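PDB 3MWF: iron-regulated ABC transporter siderophore-binding protein SirA from Staphylococcus aureus subsp. aureus, which binds the iron(III) siderophore staphyloferrin B and probably passes it to an ABC transporter for uptake into Staphylococcus aureus. Local coordinates for residues T112-K117 / A181-N186; I175-Y180 / K198-G203; D205-T210 / I215-A220. All blocks are in the same frame, centred on the assembly; numbering follows the deposited sequence.

Interaction 1. Residues T112-K117 / A181-N186. With SE8 (5-[(2-{[(3S)-5-{[(2S)-2-amino-2-carboxyethyl]amino}-3-carboxy-3-hydroxy-5-oxopentanoyl]amino}ethyl)amino]-2,5-dioxopentanoic acid), chain C.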
loop_
_atom_site.group_PDB
_atom_site.type_symbol
_atom_site.label_atom_id
_atom_site.label_comp_id
_atom_site.label_asym_id
_atom_site.label_seq_id
_atom_site.Cartn_x
_atom_site.Cartn_y
_atom_site.Cartn_z
ATOM N N THR A 112 3.871 9.687 2.312
ATOM C CA THR A 112 3.539 8.428 2.991
ATOM C C THR A 112 4.040 7.228 2.206
ATOM O O THR A 112 4.834 7.361 1.291
ATOM C CB THR A 112 2.034 8.287 3.312
ATOM O OG1 THR A 112 1.775 7.162 4.224
ATOM C CG2 THR A 112 1.273 8.153 2.014
ATOM N N VAL A 113 3.550 6.055 2.596
ATOM C CA VAL A 113 4.168 4.823 2.126
ATOM C C VAL A 113 3.331 4.108 1.075
ATOM O O VAL A 113 3.801 3.134 0.500
ATOM C CB VAL A 113 4.466 3.842 3.302
ATOM C CG1 VAL A 113 5.406 4.498 4.323
ATOM C CG2 VAL A 113 3.137 3.344 3.967
ATOM N N PHE A 114 2.081 4.537 0.905
ATOM C CA PHE A 114 1.136 3.717 0.109
ATOM C C PHE A 114 0.741 4.326 -1.232
ATOM O O PHE A 114 0.008 3.671 -2.020
ATOM C CB PHE A 114 -0.127 3.356 0.931
ATOM C CG PHE A 114 -0.855 4.550 1.478
ATOM C CD1 PHE A 114 -1.619 5.382 0.627
ATOM C CD2 PHE A 114 -0.781 4.856 2.834
ATOM C CE1 PHE A 114 -2.277 6.517 1.147
ATOM C CE2 PHE A 114 -1.436 5.949 3.379
ATOM C CZ PHE A 114 -2.209 6.796 2.530
ATOM N N LYS A 115 1.203 5.557 -1.497
ATOM C CA LYS A 115 0.854 6.207 -2.787
ATOM C C LYS A 115 1.881 5.799 -3.838
ATOM O O LYS A 115 2.829 6.552 -4.159
ATOM C CB LYS A 115 0.742 7.730 -2.640
ATOM C CG LYS A 115 -0.382 8.173 -1.673
ATOM C CD LYS A 115 -0.342 9.702 -1.451
ATOM C CE LYS A 115 -1.438 10.167 -0.458
ATOM N NZ LYS A 115 -2.752 10.345 -1.129
ATOM N N PHE A 116 1.701 4.579 -4.352
ATOM C CA PHE A 116 2.751 3.926 -5.135
ATOM C C PHE A 116 3.026 4.690 -6.442
ATOM O O PHE A 116 4.130 4.613 -6.980
ATOM C CB PHE A 116 2.398 2.457 -5.383
ATOM C CG PHE A 116 1.305 2.276 -6.410
ATOM C CD1 PHE A 116 -0.035 2.310 -6.032
ATOM C CD2 PHE A 116 1.635 2.109 -7.759
ATOM C CE1 PHE A 116 -1.054 2.169 -6.981
ATOM C CE2 PHE A 116 0.626 1.980 -8.725
ATOM C CZ PHE A 116 -0.727 2.006 -8.325
ATOM N N LYS A 117 2.043 5.471 -6.919
ATOM C CA LYS A 117 2.269 6.269 -8.131
ATOM C C LYS A 117 3.225 7.412 -7.830
ATOM O O LYS A 117 4.102 7.728 -8.637
ATOM C CB LYS A 117 0.934 6.757 -8.714
ATOM C CG LYS A 117 0.074 5.589 -9.228
ATOM C CD LYS A 117 -1.406 5.963 -9.497
ATOM C CE LYS A 117 -2.060 6.590 -8.251
ATOM N NZ LYS A 117 -3.390 6.064 -7.758
ATOM N N ALA A 181 -5.118 0.081 -0.512
ATOM C CA ALA A 181 -6.189 -0.559 -1.294
ATOM C C ALA A 181 -7.316 0.424 -1.554
ATOM O O ALA A 181 -7.875 0.430 -2.633
ATOM C CB ALA A 181 -6.733 -1.813 -0.596
ATOM N N GLY A 182 -7.621 1.280 -0.580
ATOM C CA GLY A 182 -8.700 2.270 -0.781
ATOM C C GLY A 182 -8.473 3.226 -1.951
ATOM O O GLY A 182 -9.418 3.556 -2.703
ATOM N N GLU A 183 -7.235 3.684 -2.122
ATOM C CA GLU A 183 -6.933 4.518 -3.285
ATOM C C GLU A 183 -7.016 3.768 -4.616
ATOM O O GLU A 183 -7.484 4.338 -5.605
ATOM C CB GLU A 183 -5.580 5.213 -3.164
ATOM C CG GLU A 183 -5.552 6.246 -2.009
ATOM C CD GLU A 183 -4.428 7.260 -2.158
ATOM O OE1 GLU A 183 -3.655 7.240 -3.128
ATOM O OE2 GLU A 183 -4.325 8.140 -1.298
ATOM N N ILE A 184 -6.551 2.513 -4.647
ATOM C CA ILE A 184 -6.660 1.702 -5.859
ATOM C C ILE A 184 -8.123 1.445 -6.218
ATOM O O ILE A 184 -8.511 1.623 -7.375
ATOM C CB ILE A 184 -5.861 0.403 -5.726
ATOM C CG1 ILE A 184 -4.367 0.761 -5.744
ATOM C CG2 ILE A 184 -6.166 -0.552 -6.919
ATOM C CD1 ILE A 184 -3.470 -0.376 -5.202
ATOM N N LEU A 185 -8.939 1.078 -5.232
ATOM C CA LEU A 185 -10.365 0.894 -5.519
ATOM C C LEU A 185 -10.965 2.188 -6.068
ATOM O O LEU A 185 -11.830 2.133 -6.959
ATOM C CB LEU A 185 -11.161 0.402 -4.307
ATOM C CG LEU A 185 -10.778 -0.962 -3.747
ATOM C CD1 LEU A 185 -11.747 -1.339 -2.648
ATOM C CD2 LEU A 185 -10.705 -2.027 -4.857
ATOM N N ASN A 186 -10.575 3.326 -5.497
ATOM C CA ASN A 186 -11.038 4.617 -6.017
ATOM C C ASN A 186 -10.629 4.801 -7.511
ATOM O O ASN A 186 -11.440 5.229 -8.351
ATOM C CB ASN A 186 -10.502 5.787 -5.164
ATOM C CG ASN A 186 -11.251 7.091 -5.447
ATOM O OD1 ASN A 186 -10.768 7.979 -6.172
ATOM N ND2 ASN A 186 -12.434 7.193 -4.907
HETATM C C1 SE8 C . 3.116 0.156 12.053
HETATM C C2 SE8 C . 2.110 -0.955 12.176
HETATM C C3 SE8 C . 2.499 -2.137 11.302
HETATM N N4 SE8 C . 2.445 -1.830 9.876
HETATM C C5 SE8 C . 1.376 -2.082 9.148
HETATM C C6 SE8 C . 1.385 -1.569 7.730
HETATM C C7 SE8 C . 0.945 -0.105 7.678
HETATM C C8 SE8 C . 1.145 0.402 6.238
HETATM C C9 SE8 C . 0.548 1.780 5.965
HETATM N N10 SE8 C . 0.579 2.680 6.946
HETATM C C11 SE8 C . 0.049 4.001 6.693
HETATM C C12 SE8 C . 1.128 5.058 6.853
HETATM N N13 SE8 C . 0.569 6.388 7.055
HETATM C C14 SE8 C . 0.150 6.869 8.264
HETATM C C15 SE8 C . 0.619 6.211 9.527
HETATM C C16 SE8 C . -0.300 5.020 9.638
HETATM C C17 SE8 C . 0.282 3.801 10.284
HETATM C C18 SE8 C . -0.493 3.323 11.417
HETATM O O19 SE8 C . 4.229 0.020 12.624
HETATM O O20 SE8 C . 2.785 1.186 11.433
HETATM N N21 SE8 C . 0.779 -0.439 11.798
HETATM O O22 SE8 C . 0.402 -2.687 9.553
HETATM C C23 SE8 C . -0.493 0.027 8.145
HETATM O O24 SE8 C . -1.426 -0.319 7.378
HETATM O O25 SE8 C . -0.735 0.497 9.285
HETATM O O26 SE8 C . 1.739 0.646 8.614
HETATM O O27 SE8 C . 0.077 2.025 4.859
HETATM O O28 SE8 C . -0.622 7.805 8.368
HETATM O O29 SE8 C . 1.239 3.176 9.816
HETATM O O30 SE8 C . -0.414 2.135 11.711
HETATM O O31 SE8 C . -1.254 4.108 12.038
HETATM O O HOH W 1 -2.768 9.472 -4.258
HETATM O O HOH W 2 -2.525 5.321 -4.754
#
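Glu183 sets its CG anti to the carbonyl carbon (chi1 -66°) and then runs extended, while Lys115 stretches out and bends only at its last torsion (chi4 -83°), which brings the lysine ammonium and the glutamate carboxylate together beside helix 179-187. Lys115 NZ gives a 2.7 Å hydrogen bond and salt bridge to Glu183 OE2 on the syn lone pair, the side of the other oxygen. Glu183 OE2 also lies at the edge of the Phe114 ring, in its plane, 3.6 Å from Phe114 CE1, and the carboxylate stands nearly perpendicular to the ring. Glu183 OE1 accepts from two waters, one linking it to Lys115 NZ and the other to Lys117 NZ. Next to this polar group, Phe116 CE1 rests on Ile184 CG1 at 3.8 Å. On its far side the segment 112-117 faces the siderophore: Val113 CG2 comes within 3.4 Å of SE8 O27, and Phe114 CD2 is 3.6 Å from that oxygen. The arrangement fits a class III binding protein, whose two lobes flank a ligand cleft and are joined by a long helix, here 130-155. Two lysines, one bound directly and one through water, would be expected to stabilise Glu183 as a carboxylate in this seam between lobes.

Interaction 2. Residues I175-Y180 / K198-G203. With SE8 (5-[(2-{[(3S)-5-{[(2S)-2-amino-2-carboxyethyl]amino}-3-carboxy-3-hydroxy-5-oxopentanoyl]amino}ethyl)amino]-2,5-dioxopentanoic acid), chain C.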
loop_
_atom_site.group_PDB
_atom_site.type_symbol
_atom_site.label_atom_id
_atom_site.label_comp_id
_atom_site.label_asym_id
_atom_site.label_seq_id
_atom_site.Cartn_x
_atom_site.Cartn_y
_atom_site.Cartn_z
ATOM N N ILE A 175 -10.861 0.780 8.702
ATOM C CA ILE A 175 -11.356 0.823 7.310
ATOM C C ILE A 175 -10.295 1.534 6.504
ATOM O O ILE A 175 -9.918 2.659 6.850
ATOM C CB ILE A 175 -12.692 1.627 7.184
ATOM C CG1 ILE A 175 -13.735 1.027 8.122
ATOM C CG2 ILE A 175 -13.127 1.660 5.696
ATOM C CD1 ILE A 175 -15.064 1.922 8.228
ATOM N N TYR A 176 -9.792 0.885 5.442
ATOM C CA TYR A 176 -8.818 1.512 4.548
ATOM C C TYR A 176 -9.633 2.203 3.466
ATOM O O TYR A 176 -9.813 1.669 2.385
ATOM C CB TYR A 176 -7.807 0.483 3.983
ATOM C CG TYR A 176 -6.762 0.154 4.999
ATOM C CD1 TYR A 176 -7.085 -0.596 6.130
ATOM C CD2 TYR A 176 -5.444 0.620 4.846
ATOM C CE1 TYR A 176 -6.125 -0.860 7.128
ATOM C CE2 TYR A 176 -4.479 0.358 5.819
ATOM C CZ TYR A 176 -4.823 -0.383 6.958
ATOM O OH TYR A 176 -3.908 -0.660 7.949
ATOM N N ALA A 177 -10.165 3.377 3.819
ATOM C CA ALA A 177 -11.018 4.174 2.933
ATOM C C ALA A 177 -10.181 4.718 1.790
ATOM O O ALA A 177 -10.511 4.542 0.609
ATOM C CB ALA A 177 -11.689 5.318 3.738
ATOM N N GLY A 178 -9.067 5.332 2.176
ATOM C CA GLY A 178 -7.930 5.577 1.315
ATOM C C GLY A 178 -6.883 4.528 1.660
ATOM O O GLY A 178 -7.180 3.324 1.760
ATOM N N GLY A 179 -5.664 4.973 1.885
ATOM C CA GLY A 179 -4.588 4.020 2.075
ATOM C C GLY A 179 -4.337 3.220 0.802
ATOM O O GLY A 179 -4.829 3.569 -0.289
ATOM N N TYR A 180 -3.550 2.158 0.922
ATOM C CA TYR A 180 -3.108 1.451 -0.275
ATOM C C TYR A 180 -4.278 0.934 -1.112
ATOM O O TYR A 180 -4.372 1.280 -2.311
ATOM C CB TYR A 180 -2.212 0.258 0.097
ATOM C CG TYR A 180 -1.619 -0.359 -1.139
ATOM C CD1 TYR A 180 -0.593 0.306 -1.846
ATOM C CD2 TYR A 180 -2.091 -1.585 -1.624
ATOM C CE1 TYR A 180 -0.068 -0.248 -2.999
ATOM C CE2 TYR A 180 -1.551 -2.139 -2.802
ATOM C CZ TYR A 180 -0.557 -1.465 -3.463
ATOM O OH TYR A 180 0.010 -1.995 -4.594
ATOM N N LYS A 198 -17.274 11.265 3.373
ATOM C CA LYS A 198 -17.073 12.497 4.145
ATOM C C LYS A 198 -15.772 12.420 4.954
ATOM O O LYS A 198 -15.056 13.422 5.073
ATOM C CB LYS A 198 -18.263 12.769 5.086
ATOM C CG LYS A 198 -18.076 14.041 5.935
ATOM C CD LYS A 198 -19.349 14.445 6.691
ATOM C CE LYS A 198 -20.273 15.375 5.872
ATOM N NZ LYS A 198 -21.487 14.679 5.345
ATOM N N GLN A 199 -15.463 11.248 5.528
ATOM C CA GLN A 199 -14.195 11.060 6.249
ATOM C C GLN A 199 -12.994 11.284 5.336
ATOM O O GLN A 199 -12.028 11.992 5.686
ATOM C CB GLN A 199 -14.139 9.670 6.888
ATOM C CG GLN A 199 -15.272 9.442 7.870
ATOM C CD GLN A 199 -15.290 10.501 8.949
ATOM O OE1 GLN A 199 -14.320 10.674 9.655
ATOM N NE2 GLN A 199 -16.405 11.215 9.067
ATOM N N VAL A 200 -13.062 10.706 4.140
ATOM C CA VAL A 200 -12.021 10.870 3.150
ATOM C C VAL A 200 -11.886 12.336 2.740
ATOM O O VAL A 200 -10.770 12.850 2.648
ATOM C CB VAL A 200 -12.262 9.938 1.931
ATOM C CG1 VAL A 200 -11.285 10.249 0.798
ATOM C CG2 VAL A 200 -12.118 8.474 2.399
ATOM N N ASP A 201 -13.015 12.997 2.524
ATOM C CA ASP A 201 -12.996 14.419 2.137
ATOM C C ASP A 201 -12.384 15.290 3.242
ATOM O O ASP A 201 -11.849 16.376 2.949
ATOM C CB ASP A 201 -14.400 14.914 1.835
ATOM C CG ASP A 201 -15.015 14.277 0.599
ATOM O OD1 ASP A 201 -14.318 13.740 -0.287
ATOM O OD2 ASP A 201 -16.239 14.376 0.512
ATOM N N ASN A 202 -12.464 14.825 4.489
ATOM C CA ASN A 202 -11.882 15.512 5.659
ATOM C C ASN A 202 -10.416 15.143 5.874
ATOM O O ASN A 202 -9.811 15.508 6.893
ATOM C CB ASN A 202 -12.686 15.202 6.923
ATOM C CG ASN A 202 -14.067 15.821 6.904
ATOM O OD1 ASN A 202 -14.332 16.733 6.128
ATOM N ND2 ASN A 202 -14.964 15.321 7.761
ATOM N N GLY A 203 -9.840 14.440 4.907
ATOM C CA GLY A 203 -8.421 14.094 4.944
ATOM C C GLY A 203 -8.081 12.787 5.631
ATOM O O GLY A 203 -6.891 12.485 5.832
HETATM C C1 SE8 C . 3.116 0.156 12.053
HETATM C C2 SE8 C . 2.110 -0.955 12.176
HETATM C C3 SE8 C . 2.499 -2.137 11.302
HETATM N N4 SE8 C . 2.445 -1.830 9.876
HETATM C C5 SE8 C . 1.376 -2.082 9.148
HETATM C C6 SE8 C . 1.385 -1.569 7.730
HETATM C C7 SE8 C . 0.945 -0.105 7.678
HETATM C C8 SE8 C . 1.145 0.402 6.238
HETATM C C9 SE8 C . 0.548 1.780 5.965
HETATM N N10 SE8 C . 0.579 2.680 6.946
HETATM C C11 SE8 C . 0.049 4.001 6.693
HETATM C C12 SE8 C . 1.128 5.058 6.853
HETATM N N13 SE8 C . 0.569 6.388 7.055
HETATM C C14 SE8 C . 0.150 6.869 8.264
HETATM C C15 SE8 C . 0.619 6.211 9.527
HETATM C C16 SE8 C . -0.300 5.020 9.638
HETATM C C17 SE8 C . 0.282 3.801 10.284
HETATM C C18 SE8 C . -0.493 3.323 11.417
HETATM O O19 SE8 C . 4.229 0.020 12.624
HETATM O O20 SE8 C . 2.785 1.186 11.433
HETATM N N21 SE8 C . 0.779 -0.439 11.798
HETATM O O22 SE8 C . 0.402 -2.687 9.553
HETATM C C23 SE8 C . -0.493 0.027 8.145
HETATM O O24 SE8 C . -1.426 -0.319 7.378
HETATM O O25 SE8 C . -0.735 0.497 9.285
HETATM O O26 SE8 C . 1.739 0.646 8.614
HETATM O O27 SE8 C . 0.077 2.025 4.859
HETATM O O28 SE8 C . -0.622 7.805 8.368
HETATM O O29 SE8 C . 1.239 3.176 9.816
HETATM O O30 SE8 C . -0.414 2.135 11.711
HETATM O O31 SE8 C . -1.254 4.108 12.038
#
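Tyr176 OH is held from two directions: it donates a 2.6 Å hydrogen bond to SE8 O24, and the hydroxyl is also hydrogen-bonded to Arg174 NH1. Tyr176 is the centre of an inverse gamma turn on the connection between strand 173-176 of the five-stranded sheet and helix 179-187. Its CG lies anti to the carbonyl carbon (chi1 -78°), and the ring meets the ligand edge-on, with SE8 O24 near its plane. The acceptor belongs to the carboxylate on the central, hydroxyl-bearing carbon of the ligand; the ligand as a whole is also hydrogen-bonded by Arg93, Arg169, Arg174 and Asn272. One residue further on, the chain turns its other side to helix 194-201. There Ala177 points at Val200, the one residue of 198-203 that makes close contact with 175-180, while Gly178 N passes more loosely beside Val200 CG2. A Schellman motif closes that helix just beyond Val200: Gly203, with positive phi, is the C-prime residue, and Gly203 N bonds to Val200 O at 2.9 Å. Ligand recognition and helix packing fall on adjacent residues, the closest approach between the segments being Ala177 CB to Val200 CG2, 3.5 Å, shorter than normal van der Waals contact.

Interaction 3. Residues D205-T210 / I215-A220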
loop_
_atom_site.group_PDB
_atom_site.type_symbol
_atom_site.label_atom_id
_atom_site.label_comp_id
_atom_site.label_asym_id
_atom_site.label_seq_id
_atom_site.Cartn_x
_atom_site.Cartn_y
_atom_site.Cartn_z
ATOM N N ASP A 205 -7.558 8.809 5.739
ATOM C CA ASP A 205 -7.181 7.741 4.803
ATOM C C ASP A 205 -7.540 6.388 5.454
ATOM O O ASP A 205 -8.217 5.533 4.858
ATOM C CB ASP A 205 -5.657 7.699 4.571
ATOM C CG ASP A 205 -5.071 8.965 3.960
ATOM O OD1 ASP A 205 -5.586 9.479 2.938
ATOM O OD2 ASP A 205 -4.032 9.423 4.500
ATOM N N ILE A 206 -7.070 6.193 6.684
ATOM C CA ILE A 206 -7.217 4.905 7.355
ATOM C C ILE A 206 -7.938 5.217 8.642
ATOM O O ILE A 206 -7.436 6.006 9.456
ATOM C CB ILE A 206 -5.830 4.272 7.632
ATOM C CG1 ILE A 206 -5.132 3.990 6.291
ATOM C CG2 ILE A 206 -5.990 2.976 8.501
ATOM C CD1 ILE A 206 -3.613 3.745 6.365
ATOM N N ILE A 207 -9.133 4.662 8.804
ATOM C CA ILE A 207 -9.978 4.945 9.956
ATOM C C ILE A 207 -9.849 3.850 10.994
ATOM O O ILE A 207 -10.116 2.686 10.698
ATOM C CB ILE A 207 -11.442 5.063 9.516
ATOM C CG1 ILE A 207 -11.546 6.155 8.454
ATOM C CG2 ILE A 207 -12.352 5.350 10.708
ATOM C CD1 ILE A 207 -12.747 6.061 7.637
ATOM N N GLN A 208 -9.425 4.211 12.208
ATOM C CA GLN A 208 -9.338 3.219 13.267
ATOM C C GLN A 208 -10.654 3.245 13.986
ATOM O O GLN A 208 -11.172 4.339 14.293
ATOM C CB GLN A 208 -8.224 3.576 14.241
ATOM C CG GLN A 208 -6.899 3.499 13.608
ATOM C CD GLN A 208 -5.773 3.361 14.641
ATOM O OE1 GLN A 208 -4.665 3.004 14.278
ATOM N NE2 GLN A 208 -6.068 3.640 15.942
ATOM N N LEU A 209 -11.250 2.074 14.177
ATOM C CA LEU A 209 -12.492 1.963 14.923
ATOM C C LEU A 209 -12.321 1.119 16.155
ATOM O O LEU A 209 -11.701 0.040 16.115
ATOM C CB LEU A 209 -13.566 1.331 14.056
ATOM C CG LEU A 209 -13.874 2.117 12.792
ATOM C CD1 LEU A 209 -14.879 1.352 11.988
ATOM C CD2 LEU A 209 -14.397 3.539 13.162
ATOM N N THR A 210 -12.918 1.576 17.243
ATOM C CA THR A 210 -12.732 0.908 18.525
ATOM C C THR A 210 -14.040 0.298 19.005
ATOM O O THR A 210 -14.034 -0.488 19.953
ATOM C CB THR A 210 -12.182 1.898 19.583
ATOM O OG1 THR A 210 -13.100 2.985 19.751
ATOM C CG2 THR A 210 -10.861 2.506 19.119
ATOM N N ILE A 215 -19.642 -0.023 13.136
ATOM C CA ILE A 215 -19.704 -0.913 11.975
ATOM C C ILE A 215 -20.500 -0.338 10.779
ATOM O O ILE A 215 -20.085 -0.510 9.628
ATOM C CB ILE A 215 -20.157 -2.325 12.389
ATOM C CG1 ILE A 215 -18.954 -3.051 13.026
ATOM C CG2 ILE A 215 -20.704 -3.093 11.178
ATOM C CD1 ILE A 215 -19.332 -4.341 13.783
ATOM N N PRO A 216 -21.610 0.392 11.029
ATOM C CA PRO A 216 -22.299 0.964 9.868
ATOM C C PRO A 216 -21.470 1.826 8.922
ATOM O O PRO A 216 -21.839 1.966 7.761
ATOM C CB PRO A 216 -23.432 1.775 10.519
ATOM C CG PRO A 216 -23.778 0.931 11.722
ATOM C CD PRO A 216 -22.423 0.523 12.255
ATOM N N LEU A 217 -20.372 2.421 9.410
ATOM C CA LEU A 217 -19.482 3.191 8.562
ATOM C C LEU A 217 -18.869 2.343 7.430
ATOM O O LEU A 217 -18.442 2.891 6.403
ATOM C CB LEU A 217 -18.394 3.898 9.407
ATOM C CG LEU A 217 -17.484 4.938 8.739
ATOM C CD1 LEU A 217 -18.318 6.096 8.163
ATOM C CD2 LEU A 217 -16.419 5.483 9.741
ATOM N N MET A 218 -18.835 1.026 7.635
ATOM C CA MET A 218 -18.302 0.081 6.666
ATOM C C MET A 218 -19.261 -0.205 5.522
ATOM O O MET A 218 -18.908 -0.925 4.577
ATOM C CB MET A 218 -18.051 -1.266 7.381
ATOM C CG MET A 218 -17.046 -1.147 8.511
ATOM S SD MET A 218 -17.000 -2.750 9.346
ATOM C CE MET A 218 -15.839 -2.339 10.627
ATOM N N ASN A 219 -20.503 0.287 5.610
ATOM C CA ASN A 219 -21.511 -0.180 4.653
ATOM C C ASN A 219 -21.093 0.013 3.196
ATOM O O ASN A 219 -20.524 1.034 2.833
ATOM C CB ASN A 219 -22.880 0.481 4.894
ATOM C CG ASN A 219 -24.003 -0.333 4.264
ATOM O OD1 ASN A 219 -23.919 -1.578 4.182
ATOM N ND2 ASN A 219 -25.031 0.356 3.769
ATOM N N ALA A 220 -21.381 -0.991 2.363
ATOM C CA ALA A 220 -20.952 -1.031 0.984
ATOM C C ALA A 220 -21.734 -2.126 0.279
ATOM O O ALA A 220 -22.336 -2.989 0.934
ATOM C CB ALA A 220 -19.448 -1.342 0.911
#
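Leu209 carries much of this contact through the far end of its side chain. Its CB points toward segment 215-220 but the nearest atom there, Met218 CE, is 5.5 Å from Leu209 CB. CG, set anti to the carbonyl carbon (chi1 -60°), also stands back, with Leu217 CD2 5.2 Å from Leu209 CG, and only the two methyls make contact. The CD1 branch goes to Met218, meeting Met218 CE at 4.0 Å. The CD2 branch turns to Leu217 and comes within 4.4 Å of Leu217 CD2, a loose van der Waals approach. Met218 is extended beyond CG, which carries its terminal methyl up to the strand; Leu209 and Met218 lie alongside, running in contrary senses.

Ile207, two residues earlier on the same face of the strand, behaves differently. It and Leu217 meet end to end, with Ile207 CG2 4.2 Å from Leu217 CD2. That leucine methyl therefore faces both strand residues, whose own methyls, Ile207 CG2 and Leu209 CD2, pack 3.7 Å apart.

The opposing segment owes its shape to a short 3-10 turn, in which Met218 N bonds to Ile215 O at 2.8 Å and Asn219 N to Pro216 O at 3.0 Å. This turn presents Leu217 and Met218 in succession to the strand.

The whole is plain apolar packing between strand 206-209, at one margin of the five-stranded sheet, and the connection that leads from it to strand 222-227. Helix 194-201 adds Leu196 against both Ile207 and Leu217, and helix 236-246 brings Trp245 against Leu209 and Met218. On the sheet side, Thr173 and Ile175 of strand 173-176 also touch Met218.

All three contacts are largely buried, but from the centre of the chain outward (their centres lie about 6, 14 and 18 Å from it) the contacts between segments change from charged to apolar. Interaction 1 joins the lobes with a salt bridge, waters and aromatic packing; interaction 2 combines a ligand hydrogen bond with one close methyl pair; interaction 3 is wholly apolar. Interactions 1 and 2 share helix 179-187 and the siderophore, and meet where Phe114 packs on Gly179 and Tyr180. Interactions 2 and 3 share a sheet, through probable backbone hydrogen bonds from Ile175 N to Ile207 O and from Gly178 N to Asp205 O.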